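Local coordinates for glycosyl hydrolase family 88 (Pedobacter heparinus, PDB 3WIW), which hydrolyses unsaturated glucuronyl residues with specificity for heparin-derived saccharides, and adopts the alpha6/alpha6-barrel fold of glycosyl hydrolase family 88, at residues D287-W292 with L337-S342; A315-S320 with K331-I336; M279-M284 with D293-N298; F354-H359 with Y379-A384. All blocks are in the same frame, centred on the assembly; numbering follows the deposited sequence.

Contact 1: D287-W292 with L337-S342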
loop_
_atom_site.group_PDB
_atom_site.type_symbol
_atom_site.label_atom_id
_atom_site.label_comp_id
_atom_site.label_asym_id
_atom_site.label_seq_id
_atom_site.Cartn_x
_atom_site.Cartn_y
_atom_site.Cartn_z
ATOM N N ASP A 287 5.146 -20.948 0.218
ATOM C CA ASP A 287 5.687 -20.022 -0.782
ATOM C C ASP A 287 5.571 -18.557 -0.345
ATOM O O ASP A 287 5.928 -17.667 -1.106
ATOM C CB ASP A 287 5.040 -20.225 -2.158
ATOM C CG ASP A 287 3.559 -19.906 -2.188
ATOM O OD1 ASP A 287 3.030 -19.291 -1.243
ATOM O OD2 ASP A 287 2.926 -20.251 -3.204
ATOM N N LYS A 288 5.050 -18.319 0.861
ATOM C CA LYS A 288 5.015 -17.000 1.505
ATOM C C LYS A 288 4.060 -15.991 0.876
ATOM O O LYS A 288 4.149 -14.807 1.176
ATOM C CB LYS A 288 6.432 -16.428 1.664
ATOM C CG LYS A 288 7.288 -17.340 2.532
ATOM C CD LYS A 288 8.711 -16.865 2.675
ATOM C CE LYS A 288 9.450 -17.738 3.651
ATOM N NZ LYS A 288 9.523 -19.121 3.102
ATOM N N ILE A 289 3.110 -16.455 0.059
ATOM C CA ILE A 289 2.045 -15.582 -0.408
ATOM C C ILE A 289 0.823 -15.838 0.474
ATOM O O ILE A 289 0.278 -16.939 0.457
ATOM C CB ILE A 289 1.689 -15.821 -1.878
ATOM C CG1 ILE A 289 2.944 -15.888 -2.748
ATOM C CG2 ILE A 289 0.692 -14.742 -2.340
ATOM C CD1 ILE A 289 3.867 -14.657 -2.615
ATOM N N PRO A 290 0.447 -14.865 1.307
ATOM C CA PRO A 290 -0.585 -15.194 2.308
ATOM C C PRO A 290 -1.928 -15.633 1.737
ATOM O O PRO A 290 -2.323 -15.227 0.646
ATOM C CB PRO A 290 -0.779 -13.865 3.070
ATOM C CG PRO A 290 0.536 -13.146 2.888
ATOM C CD PRO A 290 0.971 -13.494 1.484
ATOM N N LEU A 291 -2.629 -16.482 2.486
ATOM C CA LEU A 291 -4.065 -16.650 2.269
ATOM C C LEU A 291 -4.751 -15.297 2.421
ATOM O O LEU A 291 -4.265 -14.422 3.128
ATOM C CB LEU A 291 -4.606 -17.602 3.317
ATOM C CG LEU A 291 -3.830 -18.914 3.500
ATOM C CD1 LEU A 291 -4.502 -19.760 4.608
ATOM C CD2 LEU A 291 -3.673 -19.666 2.172
ATOM N N TRP A 292 -5.912 -15.118 1.806
ATOM C CA TRP A 292 -6.523 -13.797 1.852
ATOM C C TRP A 292 -6.872 -13.374 3.292
ATOM O O TRP A 292 -6.893 -12.183 3.618
ATOM C CB TRP A 292 -7.751 -13.751 0.933
ATOM C CG TRP A 292 -8.884 -14.557 1.472
ATOM C CD1 TRP A 292 -9.063 -15.919 1.345
ATOM C CD2 TRP A 292 -9.974 -14.085 2.261
ATOM N NE1 TRP A 292 -10.199 -16.307 2.042
ATOM C CE2 TRP A 292 -10.775 -15.193 2.607
ATOM C CE3 TRP A 292 -10.344 -12.816 2.728
ATOM C CZ2 TRP A 292 -11.950 -15.058 3.373
ATOM C CZ3 TRP A 292 -11.510 -12.683 3.492
ATOM C CH2 TRP A 292 -12.285 -13.802 3.812
ATOM N N LEU A 337 9.511 -12.174 -2.986
ATOM C CA LEU A 337 9.737 -11.609 -4.309
ATOM C C LEU A 337 10.062 -12.659 -5.368
ATOM O O LEU A 337 9.629 -12.532 -6.522
ATOM C CB LEU A 337 10.807 -10.514 -4.273
ATOM C CG LEU A 337 10.431 -9.252 -3.503
ATOM C CD1 LEU A 337 11.618 -8.304 -3.552
ATOM C CD2 LEU A 337 9.178 -8.625 -4.101
ATOM N N LYS A 338 10.802 -13.697 -4.987
ATOM C CA LYS A 338 11.065 -14.765 -5.933
ATOM C C LYS A 338 9.770 -15.468 -6.337
ATOM O O LYS A 338 9.592 -15.792 -7.508
ATOM C CB LYS A 338 12.090 -15.731 -5.372
ATOM C CG LYS A 338 13.489 -15.152 -5.424
ATOM C CD LYS A 338 14.501 -16.010 -4.682
ATOM C CE LYS A 338 15.903 -15.485 -4.911
ATOM N NZ LYS A 338 16.929 -16.309 -4.233
ATOM N N THR A 339 8.858 -15.697 -5.393
ATOM C CA THR A 339 7.556 -16.285 -5.727
ATOM C C THR A 339 6.706 -15.357 -6.603
ATOM O O THR A 339 6.120 -15.792 -7.612
ATOM C CB THR A 339 6.773 -16.696 -4.456
ATOM O OG1 THR A 339 7.526 -17.666 -3.717
ATOM C CG2 THR A 339 5.418 -17.310 -4.823
ATOM N N LEU A 340 6.631 -14.084 -6.226
ATOM C CA LEU A 340 5.862 -13.120 -7.004
ATOM C C LEU A 340 6.400 -12.940 -8.415
ATOM O O LEU A 340 5.642 -12.594 -9.318
ATOM C CB LEU A 340 5.790 -11.763 -6.296
ATOM C CG LEU A 340 4.915 -11.743 -5.044
ATOM C CD1 LEU A 340 4.953 -10.324 -4.513
ATOM C CD2 LEU A 340 3.453 -12.139 -5.315
ATOM N N SER A 341 7.700 -13.189 -8.600
ATOM C CA SER A 341 8.365 -13.014 -9.888
ATOM C C SER A 341 8.351 -14.274 -10.752
ATOM O O SER A 341 8.841 -14.252 -11.885
ATOM C CB SER A 341 9.814 -12.558 -9.685
ATOM O OG SER A 341 9.868 -11.365 -8.929
ATOM N N SER A 342 7.811 -15.367 -10.213
ATOM C CA SER A 342 7.723 -16.631 -10.934
ATOM C C SER A 342 6.545 -16.610 -11.916
ATOM O O SER A 342 5.679 -15.750 -11.856
ATOM C CB SER A 342 7.579 -17.792 -9.941
ATOM O OG SER A 342 6.288 -17.855 -9.381
#
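T339, late in helix 327-340, meets the loop residues D287 and I289 with both of its branches. Its methyl lies tip to tip against the I289 side chain, T339 CG2 being 3.5 Å from I289 CG1. T339 OG1 approaches D287 O at 3.1 Å, but its proton could instead serve the D335 carbonyl, a weak bond one helical turn back. I289 CD1 goes on to L340 CD2 at 3.7 Å. In the second shell, D287 CG sits between its backbone N and carbonyl carbon (chi1 65°), folding the carboxylate back to I289 N: D287 OD1 accepts it at 3.1 Å and 168°, an Asx turn in which the N-H meets OD1 from above the carboxylate plane. The same oxygen forms a salt bridge with R304. With an alanine at D287, R304 would probably lose its carboxylate partner and the turn presenting I289 could relax. Mostly apolar contacts, with one undecided hydroxyl-to-carbonyl approach, join loop to helix; charged and turn-forming bonds shape the loop itself.

Contact 2: A315-S320 with K331-I336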
loop_
_atom_site.group_PDB
_atom_site.type_symbol
_atom_site.label_atom_id
_atom_site.label_comp_id
_atom_site.label_asym_id
_atom_site.label_seq_id
_atom_site.Cartn_x
_atom_site.Cartn_y
_atom_site.Cartn_z
ATOM N N ALA A 315 7.631 -3.761 3.031
ATOM C CA ALA A 315 7.829 -3.366 4.420
ATOM C C ALA A 315 9.023 -4.090 5.047
ATOM O O ALA A 315 9.828 -3.460 5.742
ATOM C CB ALA A 315 6.571 -3.614 5.237
ATOM N N LEU A 316 9.116 -5.403 4.833
ATOM C CA LEU A 316 10.207 -6.174 5.429
ATOM C C LEU A 316 11.572 -5.732 4.927
ATOM O O LEU A 316 12.556 -5.760 5.675
ATOM C CB LEU A 316 10.006 -7.678 5.227
ATOM C CG LEU A 316 8.866 -8.321 6.019
ATOM C CD1 LEU A 316 8.830 -9.794 5.673
ATOM C CD2 LEU A 316 9.054 -8.129 7.520
ATOM N N LEU A 317 11.639 -5.292 3.672
ATOM C CA LEU A 317 12.905 -4.771 3.151
ATOM C C LEU A 317 13.315 -3.487 3.884
ATOM O O LEU A 317 14.467 -3.359 4.290
ATOM C CB LEU A 317 12.810 -4.537 1.648
ATOM C CG LEU A 317 12.763 -5.834 0.834
ATOM C CD1 LEU A 317 12.277 -5.561 -0.594
ATOM C CD2 LEU A 317 14.131 -6.538 0.845
ATOM N N ASP A 318 12.384 -2.556 4.090
ATOM C CA ASP A 318 12.724 -1.386 4.894
ATOM C C ASP A 318 13.016 -1.778 6.345
ATOM O O ASP A 318 13.938 -1.249 6.950
ATOM C CB ASP A 318 11.650 -0.308 4.828
ATOM C CG ASP A 318 11.949 0.748 3.774
ATOM O OD1 ASP A 318 12.743 0.487 2.829
ATOM O OD2 ASP A 318 11.365 1.833 3.880
ATOM N N LEU A 319 12.253 -2.716 6.908
ATOM C CA LEU A 319 12.488 -3.113 8.291
ATOM C C LEU A 319 13.894 -3.682 8.437
ATOM O O LEU A 319 14.583 -3.415 9.437
ATOM C CB LEU A 319 11.446 -4.136 8.729
ATOM C CG LEU A 319 11.450 -4.506 10.210
ATOM C CD1 LEU A 319 11.189 -3.296 11.096
ATOM C CD2 LEU A 319 10.431 -5.616 10.495
ATOM N N SER A 320 14.323 -4.461 7.434
ATOM C CA SER A 320 15.643 -5.089 7.475
ATOM C C SER A 320 16.787 -4.063 7.599
ATOM O O SER A 320 17.859 -4.377 8.152
ATOM C CB SER A 320 15.858 -6.006 6.263
ATOM O OG SER A 320 16.237 -5.295 5.101
ATOM N N LYS A 331 15.615 -11.872 4.082
ATOM C CA LYS A 331 15.486 -13.192 3.451
ATOM C C LYS A 331 14.023 -13.525 3.180
ATOM O O LYS A 331 13.682 -14.046 2.118
ATOM C CB LYS A 331 16.132 -14.276 4.332
ATOM C CG LYS A 331 15.986 -15.697 3.826
ATOM C CD LYS A 331 16.653 -15.893 2.478
ATOM C CE LYS A 331 16.822 -17.387 2.153
ATOM N NZ LYS A 331 15.564 -18.193 2.275
ATOM N N PHE A 332 13.150 -13.194 4.123
ATOM C CA PHE A 332 11.730 -13.497 3.966
ATOM C C PHE A 332 11.170 -12.683 2.801
ATOM O O PHE A 332 10.446 -13.215 1.956
ATOM C CB PHE A 332 11.006 -13.233 5.284
ATOM C CG PHE A 332 9.646 -13.864 5.382
ATOM C CD1 PHE A 332 8.533 -13.255 4.801
ATOM C CD2 PHE A 332 9.468 -15.049 6.088
ATOM C CE1 PHE A 332 7.255 -13.844 4.896
ATOM C CE2 PHE A 332 8.205 -15.620 6.209
ATOM C CZ PHE A 332 7.091 -15.028 5.603
ATOM N N ALA A 333 11.528 -11.399 2.731
ATOM C CA ALA A 333 11.093 -10.548 1.621
ATOM C C ALA A 333 11.627 -11.063 0.287
ATOM O O ALA A 333 10.906 -11.094 -0.702
ATOM C CB ALA A 333 11.536 -9.106 1.831
ATOM N N GLU A 334 12.902 -11.439 0.253
ATOM C CA GLU A 334 13.498 -11.987 -0.955
ATOM C C GLU A 334 12.735 -13.220 -1.442
ATOM O O GLU A 334 12.476 -13.376 -2.647
ATOM C CB GLU A 334 14.961 -12.323 -0.687
ATOM C CG GLU A 334 15.703 -12.885 -1.876
ATOM C CD GLU A 334 17.158 -13.147 -1.540
ATOM O OE1 GLU A 334 18.027 -12.392 -2.015
ATOM O OE2 GLU A 334 17.433 -14.112 -0.794
ATOM N N ASP A 335 12.367 -14.103 -0.509
ATOM C CA ASP A 335 11.628 -15.319 -0.865
ATOM C C ASP A 335 10.258 -14.943 -1.432
ATOM O O ASP A 335 9.823 -15.527 -2.426
ATOM C CB ASP A 335 11.434 -16.212 0.356
ATOM C CG ASP A 335 12.716 -16.887 0.812
ATOM O OD1 ASP A 335 13.674 -17.006 0.006
ATOM O OD2 ASP A 335 12.758 -17.319 1.992
ATOM N N ILE A 336 9.568 -13.966 -0.829
ATOM C CA ILE A 336 8.293 -13.532 -1.376
ATOM C C ILE A 336 8.502 -13.016 -2.790
ATOM O O ILE A 336 7.734 -13.353 -3.702
ATOM C CB ILE A 336 7.680 -12.377 -0.554
ATOM C CG1 ILE A 336 7.228 -12.863 0.830
ATOM C CG2 ILE A 336 6.520 -11.759 -1.316
ATOM C CD1 ILE A 336 6.922 -11.697 1.796
#
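L316 on helix 306-322 points toward helix 327-340 and can be followed outward atom by atom. Its CB faces the methyl of A333, with L316 CB and A333 CB 4.0 Å apart, at the place where the two backbones come nearest. At CG the chain turns beside the backbone N (chi1 -70°) and swings away from A333. One terminal methyl then reaches the aromatic residue: L316 CD1 lies 3.6 Å from F332 CD1, slanting against the ring, and is also close to F332 CB. The other methyl, CD2, heads for the sulfur of M279 at the end of helix 265-279. F332 in turn has its CG anti to the backbone N (chi1 -163°), which places the ring on the flank of its helix beside L316. L317 also supplies its branch point to A333, L317 CG packing 3.6 Å from A333 CB, with CD2 of the same leucine close behind. The A333 methyl is therefore met by two successive leucines, and its small size is consistent with the 8.6 Å approach of the helix axes. All four residues are buried and the contact is wholly apolar. The N-to-C directions differ by 153°, making this a near-antiparallel helical hairpin of consecutive helices, the kind of pairing from which an alpha6/alpha6 barrel is built.

Contact 3: M279-M284 with D293-N298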
loop_
_atom_site.group_PDB
_atom_site.type_symbol
_atom_site.label_atom_id
_atom_site.label_comp_id
_atom_site.label_asym_id
_atom_site.label_seq_id
_atom_site.Cartn_x
_atom_site.Cartn_y
_atom_site.Cartn_z
ATOM N N MET A 279 5.350 -13.743 10.003
ATOM C CA MET A 279 6.344 -14.661 9.462
ATOM C C MET A 279 6.240 -16.056 10.073
ATOM O O MET A 279 6.488 -17.057 9.408
ATOM C CB MET A 279 7.752 -14.101 9.678
ATOM C CG MET A 279 8.025 -12.856 8.827
ATOM S SD MET A 279 9.512 -11.958 9.325
ATOM C CE MET A 279 10.775 -13.172 8.990
ATOM N N ASN A 280 5.869 -16.116 11.344
ATOM C CA ASN A 280 5.804 -17.384 12.058
ATOM C C ASN A 280 4.406 -17.978 12.078
ATOM O O ASN A 280 4.155 -18.983 12.730
ATOM C CB ASN A 280 6.286 -17.196 13.490
ATOM C CG ASN A 280 7.705 -16.703 13.557
ATOM O OD1 ASN A 280 8.536 -17.056 12.720
ATOM N ND2 ASN A 280 7.993 -15.876 14.551
ATOM N N HIS A 281 3.482 -17.350 11.372
ATOM C CA HIS A 281 2.099 -17.780 11.473
ATOM C C HIS A 281 1.932 -19.204 10.954
ATOM O O HIS A 281 2.485 -19.556 9.907
ATOM C CB HIS A 281 1.209 -16.851 10.661
ATOM C CG HIS A 281 -0.215 -16.884 11.097
ATOM N ND1 HIS A 281 -1.050 -17.948 10.828
ATOM C CD2 HIS A 281 -0.925 -16.022 11.852
ATOM C CE1 HIS A 281 -2.237 -17.708 11.360
ATOM N NE2 HIS A 281 -2.185 -16.552 11.992
ATOM N N PRO A 282 1.154 -20.036 11.676
ATOM C CA PRO A 282 0.922 -21.421 11.250
ATOM C C PRO A 282 0.273 -21.475 9.855
ATOM O O PRO A 282 0.461 -22.434 9.111
ATOM C CB PRO A 282 -0.029 -21.957 12.336
ATOM C CG PRO A 282 0.312 -21.133 13.552
ATOM C CD PRO A 282 0.571 -19.765 13.007
ATOM N N ALA A 283 -0.478 -20.443 9.498
ATOM C CA ALA A 283 -1.158 -20.423 8.203
ATOM C C ALA A 283 -0.381 -19.702 7.103
ATOM O O ALA A 283 -0.908 -19.508 6.010
ATOM C CB ALA A 283 -2.556 -19.836 8.344
ATOM N N MET A 284 0.849 -19.276 7.388
ATOM C CA MET A 284 1.683 -18.683 6.341
ATOM C C MET A 284 2.092 -19.816 5.391
ATOM O O MET A 284 2.715 -20.806 5.823
ATOM C CB MET A 284 2.918 -18.034 6.945
ATOM C CG MET A 284 3.895 -17.549 5.887
ATOM S SD MET A 284 3.276 -16.268 4.766
ATOM C CE MET A 284 3.180 -14.891 5.861
ATOM N N ASP A 293 -7.130 -14.347 4.161
ATOM C CA ASP A 293 -7.305 -14.123 5.587
ATOM C C ASP A 293 -6.583 -15.272 6.279
ATOM O O ASP A 293 -6.750 -16.447 5.905
ATOM C CB ASP A 293 -8.795 -14.076 5.962
ATOM C CG ASP A 293 -9.037 -13.666 7.416
ATOM O OD1 ASP A 293 -8.607 -14.394 8.347
ATOM O OD2 ASP A 293 -9.682 -12.609 7.652
ATOM N N PHE A 294 -5.767 -14.950 7.287
ATOM C CA PHE A 294 -4.941 -15.962 7.939
ATOM C C PHE A 294 -5.753 -17.006 8.707
ATOM O O PHE A 294 -5.221 -18.067 9.040
ATOM C CB PHE A 294 -3.955 -15.318 8.925
ATOM C CG PHE A 294 -2.742 -14.672 8.268
ATOM C CD1 PHE A 294 -2.784 -13.402 7.710
ATOM C CD2 PHE A 294 -1.529 -15.347 8.249
ATOM C CE1 PHE A 294 -1.645 -12.836 7.130
ATOM C CE2 PHE A 294 -0.391 -14.785 7.666
ATOM C CZ PHE A 294 -0.458 -13.528 7.101
ATOM N N ASP A 295 -7.033 -16.722 8.981
ATOM C CA ASP A 295 -7.822 -17.578 9.864
ATOM C C ASP A 295 -8.789 -18.517 9.164
ATOM O O ASP A 295 -9.572 -19.206 9.824
ATOM C CB ASP A 295 -8.506 -16.751 10.949
ATOM C CG ASP A 295 -7.497 -16.088 11.859
ATOM O OD1 ASP A 295 -6.413 -16.654 12.085
ATOM O OD2 ASP A 295 -7.745 -14.983 12.317
ATOM N N VAL A 296 -8.769 -18.546 7.838
ATOM C CA VAL A 296 -9.619 -19.478 7.117
ATOM C C VAL A 296 -9.309 -20.927 7.480
ATOM O O VAL A 296 -8.191 -21.281 7.829
ATOM C CB VAL A 296 -9.525 -19.305 5.595
ATOM C CG1 VAL A 296 -10.002 -17.909 5.196
ATOM C CG2 VAL A 296 -8.110 -19.580 5.076
ATOM N N HIS A 297 -10.312 -21.782 7.384
ATOM C CA HIS A 297 -10.100 -23.167 7.757
ATOM C C HIS A 297 -9.462 -23.977 6.613
ATOM O O HIS A 297 -8.833 -25.002 6.852
ATOM C CB HIS A 297 -11.427 -23.800 8.145
ATOM C CG HIS A 297 -12.267 -24.122 6.965
ATOM N ND1 HIS A 297 -12.910 -23.150 6.231
ATOM C CD2 HIS A 297 -12.489 -25.292 6.320
ATOM C CE1 HIS A 297 -13.535 -23.714 5.215
ATOM N NE2 HIS A 297 -13.294 -25.013 5.243
ATOM N N ASN A 298 -9.629 -23.517 5.370
ATOM C CA ASN A 298 -9.247 -24.307 4.184
ATOM C C ASN A 298 -7.903 -23.867 3.611
ATOM O O ASN A 298 -7.841 -23.291 2.529
ATOM C CB ASN A 298 -10.346 -24.239 3.088
ATOM C CG ASN A 298 -10.619 -22.807 2.572
ATOM O OD1 ASN A 298 -10.464 -21.812 3.288
ATOM N ND2 ASN A 298 -11.048 -22.719 1.308
HETATM O O HOH W 1 -4.427 -15.877 13.545
#
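Two type I beta turns, H281 to M284 and D293 to V296, face each other within one long loop, their CA atoms nearest at A283 and F294, 5.9 Å apart. The F294 ring turns its edge to the face of H281, with the ring centroids 4.8 Å apart and the planes at 52°. F294 CD2 stands over the imidazole, 3.5 Å from H281 CG, while F294 CB makes a CH-pi contact with the same ring. A283 N donates to H281 ND1 at 2.9 Å from within the ring plane, which restrains the imidazole's rotation. At the other nitrogen a water lies 2.8 Å from H281 NE2 and donates to D295 OD1, bridging the turns. A leucine in place of H281 would probably leave A283 N without its acceptor and break the water link to D295. M284 bends back at chi2 (62°) and chi3, bringing M284 CE to the edge of the F294 ring, 4.0 Å from F294 CE2. D293 OD1 accepts D295 N through its anti lone pair, an Asx turn that shapes the second bend. The result is a pair of facing turns clasped by an aromatic contact, in the loop joining barrel helices 265-279 and 306-322.

Contact 4: F354-H359 with Y379-A384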
loop_
_atom_site.group_PDB
_atom_site.type_symbol
_atom_site.label_atom_id
_atom_site.label_comp_id
_atom_site.label_asym_id
_atom_site.label_seq_id
_atom_site.Cartn_x
_atom_site.Cartn_y
_atom_site.Cartn_z
ATOM N N PHE A 354 -2.047 -6.021 -19.261
ATOM C CA PHE A 354 -0.855 -5.220 -18.980
ATOM C C PHE A 354 -0.592 -4.956 -17.496
ATOM O O PHE A 354 0.314 -4.182 -17.156
ATOM C CB PHE A 354 -0.838 -3.907 -19.776
ATOM C CG PHE A 354 -1.086 -4.088 -21.247
ATOM C CD1 PHE A 354 -0.371 -5.031 -21.986
ATOM C CD2 PHE A 354 -2.055 -3.328 -21.902
ATOM C CE1 PHE A 354 -0.620 -5.191 -23.345
ATOM C CE2 PHE A 354 -2.299 -3.482 -23.256
ATOM C CZ PHE A 354 -1.583 -4.418 -23.972
ATOM N N PHE A 355 -1.347 -5.604 -16.609
ATOM C CA PHE A 355 -0.964 -5.613 -15.209
ATOM C C PHE A 355 0.266 -6.488 -15.011
ATOM O O PHE A 355 0.492 -7.442 -15.756
ATOM C CB PHE A 355 -2.088 -6.137 -14.332
ATOM C CG PHE A 355 -3.270 -5.221 -14.243
ATOM C CD1 PHE A 355 -3.278 -4.163 -13.344
ATOM C CD2 PHE A 355 -4.384 -5.409 -15.052
ATOM C CE1 PHE A 355 -4.384 -3.304 -13.238
ATOM C CE2 PHE A 355 -5.490 -4.572 -14.956
ATOM C CZ PHE A 355 -5.497 -3.510 -14.049
ATOM N N ILE A 356 1.027 -6.203 -13.971
ATOM C CA ILE A 356 2.299 -6.886 -13.743
ATOM C C ILE A 356 2.115 -8.220 -12.990
ATOM O O ILE A 356 2.630 -9.235 -13.417
ATOM C CB ILE A 356 3.269 -5.960 -12.997
ATOM C CG1 ILE A 356 3.580 -4.713 -13.859
ATOM C CG2 ILE A 356 4.545 -6.698 -12.631
ATOM C CD1 ILE A 356 4.291 -3.589 -13.141
ATOM N N LEU A 357 1.379 -8.217 -11.879
ATOM C CA LEU A 357 1.128 -9.418 -11.084
ATOM C C LEU A 357 -0.288 -9.953 -11.261
ATOM O O LEU A 357 -1.205 -9.237 -11.689
ATOM C CB LEU A 357 1.331 -9.124 -9.605
ATOM C CG LEU A 357 2.743 -8.779 -9.146
ATOM C CD1 LEU A 357 2.753 -8.618 -7.624
ATOM C CD2 LEU A 357 3.737 -9.835 -9.575
ATOM N N LYS A 358 -0.443 -11.227 -10.913
ATOM C CA LYS A 358 -1.742 -11.897 -10.871
ATOM C C LYS A 358 -2.136 -12.228 -9.426
ATOM O O LYS A 358 -1.333 -12.071 -8.497
ATOM C CB LYS A 358 -1.647 -13.191 -11.669
ATOM C CG LYS A 358 -1.365 -12.946 -13.146
ATOM C CD LYS A 358 -1.105 -14.254 -13.913
ATOM C CE LYS A 358 0.257 -14.876 -13.594
ATOM N NZ LYS A 358 0.373 -16.257 -14.178
ATOM N N HIS A 359 -3.379 -12.666 -9.226
ATOM C CA HIS A 359 -3.769 -13.361 -7.972
ATOM C C HIS A 359 -3.859 -12.500 -6.707
ATOM O O HIS A 359 -3.364 -12.913 -5.653
ATOM C CB HIS A 359 -2.885 -14.586 -7.682
ATOM C CG HIS A 359 -2.733 -15.522 -8.837
ATOM N ND1 HIS A 359 -3.805 -16.069 -9.512
ATOM C CD2 HIS A 359 -1.621 -16.027 -9.423
ATOM C CE1 HIS A 359 -3.355 -16.876 -10.460
ATOM N NE2 HIS A 359 -2.030 -16.842 -10.443
ATOM N N TYR A 379 2.008 -1.698 -7.673
ATOM C CA TYR A 379 2.704 -0.572 -7.103
ATOM C C TYR A 379 3.648 -1.040 -6.000
ATOM O O TYR A 379 4.855 -0.728 -6.021
ATOM C CB TYR A 379 1.659 0.387 -6.557
ATOM C CG TYR A 379 2.252 1.567 -5.831
ATOM C CD1 TYR A 379 2.655 2.731 -6.520
ATOM C CD2 TYR A 379 2.402 1.550 -4.428
ATOM C CE1 TYR A 379 3.173 3.829 -5.832
ATOM C CE2 TYR A 379 2.930 2.648 -3.738
ATOM C CZ TYR A 379 3.305 3.780 -4.451
ATOM O OH TYR A 379 3.803 4.883 -3.817
ATOM N N TYR A 380 3.130 -1.816 -5.043
ATOM C CA TYR A 380 3.974 -2.256 -3.929
ATOM C C TYR A 380 5.003 -3.298 -4.353
ATOM O O TYR A 380 6.088 -3.357 -3.782
ATOM C CB TYR A 380 3.154 -2.682 -2.687
ATOM C CG TYR A 380 2.468 -1.476 -2.079
ATOM C CD1 TYR A 380 3.197 -0.484 -1.401
ATOM C CD2 TYR A 380 1.100 -1.279 -2.264
ATOM C CE1 TYR A 380 2.579 0.660 -0.881
ATOM C CE2 TYR A 380 0.466 -0.143 -1.756
ATOM C CZ TYR A 380 1.217 0.829 -1.071
ATOM O OH TYR A 380 0.583 1.945 -0.621
ATOM N N TYR A 381 4.698 -4.077 -5.390
ATOM C CA TYR A 381 5.687 -4.984 -5.937
ATOM C C TYR A 381 6.875 -4.241 -6.542
ATOM O O TYR A 381 8.029 -4.549 -6.233
ATOM C CB TYR A 381 5.028 -5.882 -6.982
ATOM C CG TYR A 381 5.972 -6.767 -7.754
ATOM C CD1 TYR A 381 6.658 -7.809 -7.128
ATOM C CD2 TYR A 381 6.153 -6.584 -9.113
ATOM C CE1 TYR A 381 7.514 -8.668 -7.860
ATOM C CE2 TYR A 381 6.991 -7.420 -9.855
ATOM C CZ TYR A 381 7.668 -8.454 -9.220
ATOM O OH TYR A 381 8.497 -9.268 -9.961
ATOM N N LEU A 382 6.618 -3.225 -7.370
ATOM C CA LEU A 382 7.750 -2.471 -7.907
ATOM C C LEU A 382 8.476 -1.702 -6.800
ATOM O O LEU A 382 9.711 -1.568 -6.845
ATOM C CB LEU A 382 7.353 -1.542 -9.061
ATOM C CG LEU A 382 6.857 -2.246 -10.326
ATOM C CD1 LEU A 382 6.864 -1.257 -11.470
ATOM C CD2 LEU A 382 7.705 -3.474 -10.682
ATOM N N GLU A 383 7.754 -1.217 -5.794
ATOM C CA GLU A 383 8.417 -0.548 -4.672
ATOM C C GLU A 383 9.381 -1.516 -3.998
ATOM O O GLU A 383 10.534 -1.171 -3.700
ATOM C CB GLU A 383 7.385 -0.060 -3.682
ATOM C CG GLU A 383 7.975 0.827 -2.605
ATOM C CD GLU A 383 6.898 1.251 -1.659
ATOM O OE1 GLU A 383 6.329 2.334 -1.874
ATOM O OE2 GLU A 383 6.573 0.489 -0.716
ATOM N N ALA A 384 8.930 -2.759 -3.807
ATOM C CA ALA A 384 9.776 -3.782 -3.201
ATOM C C ALA A 384 11.003 -4.113 -4.070
ATOM O O ALA A 384 12.124 -4.260 -3.557
ATOM C CB ALA A 384 8.948 -5.041 -2.903
#
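L357 lies over one face of the Y381 ring, forming the compact part of the contact. Its CD2 makes a CH-pi contact almost on the ring normal, L357 CD2 being 4.0 Å from the Y381 ring centroid, and L357 CD1 slides down to Y381 CB at 3.6 Å. Y381 presents its ring to L357 because chi1 (173°) sets CG anti to the backbone N. I356 packs more loosely, its CG2 meeting Y381 CE2 at 3.8 Å from an oblique direction and its CD1 crossing L382 CD1 at 3.9 Å. Neither side is open to solvent, since all four residues are buried; the partly exposed K358 and H359 follow along the loop. The Y381 hydroxyl is satisfied beyond the contact by S341. Carboxylate oxygens of D378, on the same helix, accept the backbone N-H groups of I356 and L357. Helix 77-89 covers I356 and L382 through T81, and S35 of helix 30-49 touches Y381, so the loop before strand 360-361 is seated against helix 375-392 among neighbouring helices.

Helix 327-340 ties the set together: contact 2 uses its middle and contact 1 its end, with centres 12 Å apart, and K288 lies against F332 and I336 where they meet. Contact 4 is equally near contact 1, the two packing together where L337 CD2 comes within 3.8 Å of A384 CB. M279 and M284 of contact 3 pack on F332 of contact 2, whereas contacts 3 and 4 do not touch. The predicted substrate-binding R246 has its side chain about 8 Å from that of F294, and about 11 Å from those of I289 and L357, so contacts 1, 3 and 4 lie in the surroundings of the probable active site, while contact 2 is remote from it.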